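Local structure of putative cyclohexadienyl dehydrogenase and ADH prephenate dehydrogenase (4WJI) at residues 20-24 / 48-52. The protein probably catalyses the NAD(P)-dependent oxidative decarboxylation of prephenate to 4-hydroxyphenylpyruvate in the biosynthesis of tyrosine. Numbering follows the deposited sequence.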
loop_
_atom_site.group_PDB
_atom_site.type_symbol
_atom_site.label_atom_id
_atom_site.label_comp_id
_atom_site.label_asym_id
_atom_site.label_seq_id
_atom_site.Cartn_x
_atom_site.Cartn_y
_atom_site.Cartn_z
ATOM N N ALA A 20 1.378 -7.994 25.699
ATOM C CA ALA A 20 2.215 -8.593 26.737
ATOM C C ALA A 20 3.571 -7.882 26.901
ATOM O O ALA A 20 3.993 -7.594 28.009
ATOM C CB ALA A 20 2.431 -10.076 26.480
ATOM N N ARG A 21 4.218 -7.569 25.778
ATOM C CA ARG A 21 5.523 -6.931 25.824
ATOM C C ARG A 21 5.405 -5.519 26.397
ATOM O O ARG A 21 6.277 -5.108 27.173
ATOM C CB ARG A 21 6.167 -6.934 24.434
ATOM C CG ARG A 21 6.685 -8.298 23.993
ATOM C CD ARG A 21 7.224 -8.241 22.591
ATOM N NE ARG A 21 7.789 -9.496 22.061
ATOM C CZ ARG A 21 7.118 -10.416 21.375
ATOM N NH1 ARG A 21 5.800 -10.346 21.260
ATOM N NH2 ARG A 21 7.747 -11.444 20.820
ATOM N N ASP A 22 4.361 -4.794 26.036
ATOM C CA ASP A 22 4.159 -3.454 26.585
ATOM C C ASP A 22 3.863 -3.470 28.096
ATOM O O ASP A 22 4.350 -2.594 28.842
ATOM C CB ASP A 22 3.020 -2.726 25.883
ATOM C CG ASP A 22 3.374 -2.258 24.533
ATOM O OD1 ASP A 22 4.591 -2.037 24.238
ATOM O OD2 ASP A 22 2.395 -2.050 23.748
ATOM N N ILE A 23 3.048 -4.427 28.540
ATOM C CA ILE A 23 2.779 -4.573 29.956
ATOM C C ILE A 23 4.071 -4.802 30.704
ATOM O O ILE A 23 4.290 -4.179 31.753
ATOM C CB ILE A 23 1.767 -5.735 30.234
ATOM C CG1 ILE A 23 0.367 -5.417 29.712
ATOM C CG2 ILE A 23 1.734 -6.072 31.716
ATOM C CD1 ILE A 23 -0.504 -6.673 29.623
ATOM N N ARG A 24 4.930 -5.673 30.196
ATOM C CA ARG A 24 6.224 -5.937 30.844
ATOM C C ARG A 24 7.127 -4.680 30.860
ATOM O O ARG A 24 7.694 -4.361 31.884
ATOM C CB ARG A 24 6.932 -7.128 30.191
ATOM C CG ARG A 24 8.330 -7.490 30.713
ATOM C CD ARG A 24 8.253 -8.543 31.723
ATOM N NE ARG A 24 7.726 -9.838 31.295
ATOM C CZ ARG A 24 7.157 -10.675 32.141
ATOM N NH1 ARG A 24 6.948 -10.326 33.410
ATOM N NH2 ARG A 24 6.772 -11.845 31.737
ATOM N N LEU A 48 9.733 -17.057 24.932
ATOM C CA LEU A 48 9.849 -15.617 24.758
ATOM C C LEU A 48 9.693 -14.837 26.097
ATOM O O LEU A 48 9.942 -13.636 26.130
ATOM C CB LEU A 48 8.785 -15.114 23.750
ATOM C CG LEU A 48 9.039 -15.538 22.302
ATOM C CD1 LEU A 48 7.806 -15.271 21.466
ATOM C CD2 LEU A 48 10.236 -14.803 21.700
ATOM N N GLY A 49 9.264 -15.506 27.156
ATOM C CA GLY A 49 9.054 -14.854 28.449
ATOM C C GLY A 49 7.897 -13.866 28.494
ATOM O O GLY A 49 7.989 -12.821 29.129
ATOM N N LEU A 50 6.822 -14.173 27.769
ATOM C CA LEU A 50 5.720 -13.235 27.634
ATOM C C LEU A 50 4.811 -13.165 28.867
ATOM O O LEU A 50 4.137 -12.156 29.069
ATOM C CB LEU A 50 4.887 -13.536 26.389
ATOM C CG LEU A 50 5.607 -13.417 25.066
ATOM C CD1 LEU A 50 4.683 -13.732 23.916
ATOM C CD2 LEU A 50 6.230 -12.070 24.871
ATOM N N GLY A 51 4.799 -14.230 29.654
ATOM C CA GLY A 51 3.975 -14.293 30.863
ATOM C C GLY A 51 4.721 -14.673 32.102
ATOM O O GLY A 51 5.929 -14.957 32.057
ATOM N N ASP A 52 3.987 -14.635 33.206
ATOM C CA ASP A 52 4.481 -15.126 34.492
ATOM C C ASP A 52 3.887 -16.485 34.797
ATOM O O ASP A 52 4.555 -17.340 35.386
ATOM C CB ASP A 52 4.199 -14.122 35.581
ATOM C CG ASP A 52 4.734 -12.712 35.222
ATOM O OD1 ASP A 52 5.821 -12.580 34.645
ATOM O OD2 ASP A 52 4.077 -11.710 35.483
HETATM O O HOH W 1 5.606 -9.929 28.556
HETATM O O HOH W 2 8.301 -9.686 27.948
#
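Leu50 packs its CD2 methyl over one face of the Arg21 guanidinium, 4.0 Å from Arg21 CZ, while the CB atoms of Leu50 and Ala20 lie 4.2 Å apart on the buried side of the contact. The Arg21 chain, extended from CG to NE, brings its NH2 to 3.9 Å from Leu48 CD1, and that same nitrogen is hydrogen-bonded to Pro132 O. With an alanine here in place of Arg21, the Leu50 methyl would probably lose the flat group it packs on, and Pro132 O this donor. The other end is polar and exposed. Bent at chi2 (95°) and chi3, Arg24 turns the edge of its guanidinium to the loop: NH1 meets the syn lone pair of Asp52 OD1 at 2.8 Å in a salt bridge, NH2 reaches the same oxygen from above the carboxylate plane, and NH2 also reaches Gly49 O at 3.0 Å, above that carbonyl plane. Asp52 OD2 accepts from Ile32 N, which probably helps to hold the carboxylate in place. Between the two parts a water bridges Ala20 O and Leu50 O, the former weakly. Gly49 closes helix 39-48 in a Schellman motif, and the contact fastens the loop leading into strand 53-55 against helix 14-26, the first helix of a Rossmann-type beta-alpha-beta nucleotide-binding fold.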